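Local atomic coordinates of N-acylethanolamine-hydrolyzing acid amidase subunit beta (Caenorhabditis elegans, PDB entry 6DY3), a protein that forms the Ntn-hydrolase part of a self-cleaved heterodimer that probably degrades bioactive fatty acid amides such as N-palmitoylethanolamine to ethanolamine and free fatty acids. Residues G62-S67 / I124-I129; A70-A75 / E161-N166; Q7-Q12 / L185-F190. All blocks are in the same frame, centred on the assembly; numbering follows the deposited sequence.

Contact 1 of 3, residues G62-S67 / I124-I129; sequences GEYSVS and IIVAGI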
# COMPACT_ATOMS: atom_id res chain seq x y z
N GLY B 62 4.89 13.77 -10.22
CA GLY B 62 5.73 14.05 -11.36
C GLY B 62 6.83 13.04 -11.63
O GLY B 62 7.46 13.10 -12.69
N GLU B 63 7.08 12.11 -10.71
CA GLU B 63 8.23 11.22 -10.82
C GLU B 63 7.84 9.75 -10.86
O GLU B 63 8.16 9.06 -11.83
CB GLU B 63 9.21 11.50 -9.67
CG GLU B 63 9.72 12.94 -9.65
CD GLU B 63 10.63 13.27 -10.83
OE1 GLU B 63 11.02 12.35 -11.59
OE2 GLU B 63 10.97 14.47 -11.01
N TYR B 64 7.16 9.24 -9.84
CA TYR B 64 6.78 7.83 -9.83
C TYR B 64 5.68 7.60 -8.81
O TYR B 64 5.45 8.42 -7.91
CB TYR B 64 7.98 6.93 -9.52
CG TYR B 64 8.55 7.15 -8.14
CD1 TYR B 64 8.17 6.35 -7.07
CD2 TYR B 64 9.48 8.16 -7.90
CE1 TYR B 64 8.69 6.54 -5.81
CE2 TYR B 64 10.00 8.35 -6.63
CZ TYR B 64 9.61 7.54 -5.60
OH TYR B 64 10.13 7.73 -4.34
N SER B 65 5.03 6.45 -8.94
CA SER B 65 4.04 5.99 -7.98
C SER B 65 4.36 4.55 -7.61
O SER B 65 5.02 3.82 -8.36
CB SER B 65 2.61 6.11 -8.53
OG SER B 65 2.45 5.39 -9.73
N VAL B 66 3.90 4.14 -6.43
CA VAL B 66 4.22 2.82 -5.89
C VAL B 66 3.01 2.27 -5.16
O VAL B 66 2.22 3.01 -4.57
CB VAL B 66 5.45 2.87 -4.95
CG1 VAL B 66 5.20 3.82 -3.81
CG2 VAL B 66 5.77 1.49 -4.44
N SER B 67 2.85 0.95 -5.23
CA SER B 67 1.87 0.22 -4.44
C SER B 67 2.46 -1.13 -4.04
O SER B 67 3.20 -1.75 -4.81
CB SER B 67 0.55 0.01 -5.19
OG SER B 67 0.70 -0.92 -6.26
N ILE B 124 6.10 -5.25 -5.07
CA ILE B 124 6.18 -3.79 -5.13
C ILE B 124 6.03 -3.40 -6.59
O ILE B 124 6.86 -3.77 -7.43
CB ILE B 124 7.49 -3.27 -4.53
CG1 ILE B 124 7.61 -3.70 -3.07
CG2 ILE B 124 7.56 -1.75 -4.65
CD1 ILE B 124 8.93 -3.37 -2.42
N ILE B 125 4.98 -2.65 -6.90
CA ILE B 125 4.66 -2.22 -8.25
C ILE B 125 4.99 -0.74 -8.35
O ILE B 125 4.46 0.07 -7.58
CB ILE B 125 3.20 -2.50 -8.61
CG1 ILE B 125 2.92 -4.00 -8.65
CG2 ILE B 125 2.84 -1.86 -9.95
CD1 ILE B 125 2.57 -4.61 -7.30
N VAL B 126 5.85 -0.38 -9.30
CA VAL B 126 6.33 0.98 -9.45
C VAL B 126 6.02 1.44 -10.87
O VAL B 126 6.23 0.70 -11.84
CB VAL B 126 7.84 1.09 -9.16
CG1 VAL B 126 8.26 2.55 -9.04
CG2 VAL B 126 8.20 0.32 -7.89
N ALA B 127 5.54 2.68 -10.99
CA ALA B 127 5.21 3.28 -12.28
C ALA B 127 5.97 4.59 -12.44
O ALA B 127 6.09 5.37 -11.49
CB ALA B 127 3.70 3.52 -12.40
N GLY B 128 6.48 4.83 -13.64
CA GLY B 128 7.29 6.00 -13.90
C GLY B 128 6.70 6.93 -14.95
O GLY B 128 5.48 7.06 -15.07
N ILE B 129 7.58 7.60 -15.70
CA ILE B 129 7.16 8.61 -16.66
C ILE B 129 7.79 8.36 -18.02
O ILE B 129 7.20 8.67 -19.06
CB ILE B 129 7.51 10.02 -16.14
CG1 ILE B 129 9.02 10.15 -15.95
CG2 ILE B 129 6.76 10.29 -14.84
CD1 ILE B 129 9.48 11.47 -15.33
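Four backbone hydrogen bonds join 62-67 to 124-129 as neighbouring antiparallel strands. Ser65 with Ala127 and Ser67 with Ile125 are hydrogen-bonded pairs, and Val66 with Val126 is the non-hydrogen-bonded pair between them. The straightest bond, Ile125 N to Ser67 O (2.9 Å, 177° at the hydrogen), runs nearly along the C=O axis.

The two faces differ in chemistry. On the face of Val66 and Val126, the methyls of beta-branched side chains pack together: Val66 CG2, anti to its backbone N, lies alongside Ile124 CG2 at 3.7 Å, and the Tyr64 ring brings CD1 obliquely to Val126 CG1 at 4.3 Å. Helices 92-102 and 106-113 cover these groups, and the buried Tyr64 hydroxyl is bonded to Gln103 O. On the other face, Ser65, Ser67 and Ala127, with the larger Ile125, lie against strand 13-20 of the second sheet. Ser65 OG rests 3.5 Å from Ala127 CB, and Ser67 OG lies 3.8 Å from Ile125 CB. Both serine oxygens sit between backbone N and carbonyl carbon (chi1 58° and 70°).

This is the interior of the alpha-beta-beta-alpha sandwich of Ntn hydrolases. Glu63 and Tyr64 both face Arg60 of strand 57-60, a classic beta bulge, and Ile129 CG2 packs on Glu63 O.

His15 ties the second shell together: its ND1 is hydrogen-bonded to Ser65 OG and its NE2 to Ser67 OG, which also bonds Ser3 OG. Gripped at both nitrogens, the imidazole has its rotation fixed, and two neutral hydroxyls, each able to donate or accept a hydrogen bond, could accommodate either ionisation state of the ring.

Contact 2 of 3, residues A70-A75 / E161-N166; sequences ARYSGA and ETNFDN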
# COMPACT_ATOMS: atom_id res chain seq x y z
N ALA B 70 0.75 -7.64 -0.54
CA ALA B 70 1.25 -8.72 0.29
C ALA B 70 1.36 -9.98 -0.55
O ALA B 70 0.61 -10.18 -1.51
CB ALA B 70 0.33 -8.95 1.48
N ARG B 71 2.32 -10.83 -0.20
CA ARG B 71 2.60 -12.05 -0.94
C ARG B 71 2.41 -13.22 0.01
O ARG B 71 3.11 -13.32 1.02
CB ARG B 71 4.02 -12.03 -1.51
CG ARG B 71 4.28 -13.05 -2.59
CD ARG B 71 5.69 -12.87 -3.12
NE ARG B 71 6.02 -13.81 -4.18
CZ ARG B 71 7.22 -13.92 -4.72
NH1 ARG B 71 8.21 -13.14 -4.30
NH2 ARG B 71 7.44 -14.81 -5.68
N TYR B 72 1.46 -14.09 -0.32
CA TYR B 72 1.12 -15.24 0.51
C TYR B 72 1.46 -16.52 -0.23
O TYR B 72 0.90 -16.79 -1.30
CB TYR B 72 -0.37 -15.22 0.89
CG TYR B 72 -0.83 -13.92 1.49
CD1 TYR B 72 -0.37 -13.51 2.73
CD2 TYR B 72 -1.75 -13.11 0.82
CE1 TYR B 72 -0.79 -12.32 3.30
CE2 TYR B 72 -2.18 -11.92 1.38
CZ TYR B 72 -1.70 -11.52 2.62
OH TYR B 72 -2.11 -10.34 3.19
N SER B 73 2.36 -17.30 0.34
CA SER B 73 2.72 -18.60 -0.19
C SER B 73 2.25 -19.66 0.80
O SER B 73 1.67 -19.35 1.85
CB SER B 73 4.23 -18.68 -0.43
OG SER B 73 4.67 -17.66 -1.32
N GLY B 74 2.47 -20.92 0.45
CA GLY B 74 2.09 -22.00 1.32
C GLY B 74 2.96 -22.03 2.57
O GLY B 74 3.83 -21.19 2.80
N ALA B 75 2.70 -23.04 3.40
CA ALA B 75 3.53 -23.31 4.58
C ALA B 75 3.55 -22.11 5.52
O ALA B 75 4.59 -21.73 6.06
CB ALA B 75 4.95 -23.69 4.16
N GLU B 161 -0.53 -7.84 -10.98
CA GLU B 161 -0.09 -8.69 -9.89
C GLU B 161 -1.10 -8.63 -8.75
O GLU B 161 -1.72 -7.59 -8.52
CB GLU B 161 1.32 -8.28 -9.42
CG GLU B 161 2.05 -9.36 -8.64
CD GLU B 161 2.10 -10.69 -9.38
OE1 GLU B 161 2.86 -10.79 -10.37
OE2 GLU B 161 1.37 -11.63 -8.99
N THR B 162 -1.26 -9.75 -8.04
CA THR B 162 -2.13 -9.80 -6.88
C THR B 162 -1.31 -10.26 -5.68
O THR B 162 -0.28 -9.64 -5.39
CB THR B 162 -3.36 -10.65 -7.15
OG1 THR B 162 -2.95 -11.99 -7.47
CG2 THR B 162 -4.16 -10.10 -8.30
N ASN B 163 -1.72 -11.32 -4.99
CA ASN B 163 -1.16 -11.71 -3.71
C ASN B 163 -0.44 -13.05 -3.71
O ASN B 163 0.18 -13.40 -2.71
CB ASN B 163 -2.27 -11.77 -2.65
CG ASN B 163 -2.89 -10.43 -2.39
OD1 ASN B 163 -4.12 -10.28 -2.46
ND2 ASN B 163 -2.06 -9.44 -2.07
N PHE B 164 -0.52 -13.83 -4.78
CA PHE B 164 -0.08 -15.22 -4.74
C PHE B 164 0.99 -15.47 -5.80
O PHE B 164 1.40 -14.57 -6.54
CB PHE B 164 -1.27 -16.16 -4.94
CG PHE B 164 -2.47 -15.80 -4.11
CD1 PHE B 164 -2.48 -16.00 -2.75
CD2 PHE B 164 -3.60 -15.28 -4.71
CE1 PHE B 164 -3.58 -15.67 -1.99
CE2 PHE B 164 -4.71 -14.96 -3.96
CZ PHE B 164 -4.70 -15.16 -2.60
N ASP B 165 1.47 -16.72 -5.83
CA ASP B 165 2.41 -17.20 -6.84
C ASP B 165 2.07 -18.65 -7.19
O ASP B 165 1.16 -19.25 -6.61
CB ASP B 165 3.86 -17.04 -6.37
CG ASP B 165 4.04 -17.39 -4.91
OD1 ASP B 165 3.36 -18.33 -4.45
OD2 ASP B 165 4.87 -16.74 -4.24
N ASN B 166 2.80 -19.20 -8.15
CA ASN B 166 2.67 -20.62 -8.54
C ASN B 166 1.23 -20.88 -8.97
O ASN B 166 0.60 -20.01 -9.60
CB ASN B 166 3.17 -21.48 -7.41
CG ASN B 166 4.65 -21.27 -7.14
OD1 ASN B 166 5.47 -21.28 -8.06
ND2 ASN B 166 4.99 -21.03 -5.88
O HOH W 1 0.16 -18.44 -3.23
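In this Ntn-hydrolase fold the loop after strand 158-161 runs beside the loop after strand 64-70, close to Cys1, the probable nucleophile. Thr162 leads in, its hydroxyl held by Asp172. Asn163, probably important for activity, does most of the joining. Its ND2 donates to a lone pair of Ala70 O at 2.8 Å, in the plane of its amide, while its backbone O takes Tyr72 N at 2.8 Å almost along the C=O axis. OD1 is thereby turned to accept from Cys1 N and Arg174 NH2, a two-ended role that suits a carboxamide. Asn163 CB also lies beside the Tyr72 ring, whose hydroxyl bonds Asp100 of the alpha subunit. The Phe164 ring presents CE1 at the edge of the Tyr72 ring, 4.2 Å from CD2. Asp165 points at the first loop: its OD2 makes a salt bridge with Arg71 NE (3.1 Å, a weak hydrogen bond), the extended arginine crossing it at about a right angle and passing NH1 on to Asn140. An alanine in place of Arg71 would remove this salt bridge and the Asn140 bond, and would probably leave Asp165 less well positioned. A water donates to Tyr72 O at 2.6 Å and weakly accepts from Asp165 N.

Contact 3 of 3, residues Q7-Q12 / L185-F190; sequences QNSAGQ and LGRRNF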
# COMPACT_ATOMS: atom_id res chain seq x y z
N GLN B 7 1.30 1.10 -19.96
CA GLN B 7 1.78 2.21 -20.77
C GLN B 7 1.08 2.17 -22.13
O GLN B 7 1.18 1.18 -22.85
CB GLN B 7 3.30 2.15 -20.95
CG GLN B 7 3.86 3.36 -21.66
CD GLN B 7 5.36 3.34 -21.78
OE1 GLN B 7 6.02 2.35 -21.48
NE2 GLN B 7 5.92 4.46 -22.19
N ASN B 8 0.37 3.25 -22.45
CA ASN B 8 -0.40 3.27 -23.69
C ASN B 8 0.51 3.60 -24.87
O ASN B 8 1.73 3.77 -24.72
CB ASN B 8 -1.56 4.27 -23.58
CG ASN B 8 -1.09 5.69 -23.35
OD1 ASN B 8 0.07 6.03 -23.58
ND2 ASN B 8 -2.01 6.54 -22.91
N SER B 9 -0.09 3.70 -26.06
CA SER B 9 0.69 3.97 -27.26
C SER B 9 1.35 5.34 -27.19
O SER B 9 2.48 5.52 -27.66
CB SER B 9 -0.21 3.87 -28.49
OG SER B 9 -0.80 2.59 -28.59
N ALA B 10 0.66 6.32 -26.60
CA ALA B 10 1.21 7.66 -26.46
C ALA B 10 2.36 7.75 -25.47
O ALA B 10 2.99 8.81 -25.37
CB ALA B 10 0.11 8.64 -26.05
N GLY B 11 2.64 6.68 -24.72
CA GLY B 11 3.71 6.70 -23.75
C GLY B 11 3.30 7.04 -22.33
O GLY B 11 4.15 7.06 -21.44
N GLN B 12 2.02 7.31 -22.10
CA GLN B 12 1.54 7.61 -20.76
C GLN B 12 1.46 6.34 -19.93
O GLN B 12 1.04 5.29 -20.42
CB GLN B 12 0.17 8.28 -20.83
CG GLN B 12 -0.30 8.86 -19.51
CD GLN B 12 -1.65 9.53 -19.61
OE1 GLN B 12 -2.64 8.90 -19.99
NE2 GLN B 12 -1.71 10.81 -19.24
N LEU B 185 -9.65 -3.80 -24.01
CA LEU B 185 -9.57 -2.36 -24.22
C LEU B 185 -8.43 -2.00 -25.17
O LEU B 185 -8.54 -1.03 -25.93
CB LEU B 185 -9.41 -1.64 -22.88
CG LEU B 185 -10.55 -1.89 -21.89
CD1 LEU B 185 -10.29 -1.19 -20.57
CD2 LEU B 185 -11.89 -1.45 -22.47
N GLY B 186 -7.36 -2.78 -25.14
CA GLY B 186 -6.24 -2.56 -26.04
C GLY B 186 -5.33 -1.44 -25.59
O GLY B 186 -5.71 -0.53 -24.85
N ARG B 187 -4.09 -1.50 -26.08
CA ARG B 187 -3.09 -0.53 -25.66
C ARG B 187 -3.44 0.87 -26.12
O ARG B 187 -3.33 1.84 -25.35
CB ARG B 187 -1.71 -0.93 -26.21
CG ARG B 187 -0.61 0.02 -25.76
CD ARG B 187 0.73 -0.28 -26.39
NE ARG B 187 1.72 0.70 -25.96
CZ ARG B 187 2.97 0.76 -26.42
NH1 ARG B 187 3.39 -0.11 -27.33
NH2 ARG B 187 3.79 1.70 -25.96
N ARG B 188 -3.88 1.02 -27.37
CA ARG B 188 -4.11 2.34 -27.94
C ARG B 188 -5.26 3.04 -27.23
O ARG B 188 -6.30 2.43 -26.94
CB ARG B 188 -4.39 2.24 -29.44
CG ARG B 188 -4.54 3.60 -30.12
CD ARG B 188 -4.50 3.50 -31.64
NE ARG B 188 -3.20 3.03 -32.13
CZ ARG B 188 -2.98 1.85 -32.72
NH1 ARG B 188 -3.97 0.99 -32.93
NH2 ARG B 188 -1.75 1.53 -33.12
N ASN B 189 -5.07 4.32 -26.93
CA ASN B 189 -6.06 5.16 -26.27
C ASN B 189 -6.41 4.68 -24.87
O ASN B 189 -7.45 5.06 -24.32
CB ASN B 189 -7.34 5.28 -27.11
CG ASN B 189 -7.11 6.03 -28.42
OD1 ASN B 189 -6.14 6.77 -28.56
ND2 ASN B 189 -8.01 5.83 -29.37
N PHE B 190 -5.56 3.86 -24.26
CA PHE B 190 -5.78 3.43 -22.89
C PHE B 190 -5.41 4.58 -21.96
O PHE B 190 -4.27 5.06 -21.98
CB PHE B 190 -4.96 2.19 -22.55
CG PHE B 190 -5.29 1.61 -21.21
CD1 PHE B 190 -6.21 0.58 -21.10
CD2 PHE B 190 -4.69 2.10 -20.06
CE1 PHE B 190 -6.52 0.05 -19.87
CE2 PHE B 190 -5.00 1.56 -18.83
CZ PHE B 190 -5.91 0.54 -18.73
O HOH W 2 -2.39 5.70 -26.73
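Two tight turns meet side against side: the type I turn Asn8 to Gly11, at the tip of the beta hairpin of strands 2-7 and 13-20, and the type II turn Arg187 to Phe190, between helices 173-185 and 192-199. Their close-fitting part centres on Asn8. Its ND2 donates to Phe190 O at 2.9 Å, in the planes of both the amide and the carbonyl, and its CB lies 4.1 Å from Phe190 CB. The side chain stands between backbone N and carbonyl carbon (chi1 62°), which lets OD1 turn back to accept Gln12 N at 2.8 Å. One short carboxamide thus braces its own turn and grips the other. The Phe190 ring itself leads off to Met195 of helix 192-199.

Arg187 completes this inner side. Fully extended from CG to NE, it runs along the first turn; NH2 donates to Asn8 O at 3.2 Å from above the carbonyl plane, and NE makes a weak bond to Gln7 O, also 3.2 Å. Asn8 O receives Gly11 N as well. Val152 and Trp157 pack against the arginine's length.

The outer side is looser. Ser9 OG touches Arg188 CA at 3.4 Å, a mere contact at the exposed surface, and the Arg188 side chain sets off away from the first turn and bends at chi3. Here a water accepts from both Ala10 N and Asn189 N and so bridges the two turns. Glycine suits position 11, where a CB would jam against the preceding carbonyl, and Asn189 tolerates the positive phi of its turn.

Every direct hydrogen bond across the contact ends on a peptide carbonyl, and neither segment has a carboxylate; within the two segments the arginine's charge meets only carbonyl oxygens, whose C=O groups it would probably polarise.

Strand 64-70 carries contact 1 directly into contact 2, whose centre lies 21 Å away, and the segments of the two alternate along the chain. Both lie near the probable catalytic centre: the side chain of Asn163 comes about 4 Å from that of Cys1, the probable nucleophile, and that of Ser67 about 8 Å. Arg17, probably important for activity, is about 4 Å from the Ser67 side chain and about 6 Å from that of Asn163. Contact 3 closes a loop enclosing the other two. Its centre is 17 Å from contact 1 and 29 Å from contact 2, at the far end of strand 2-7, which starts beside Cys1.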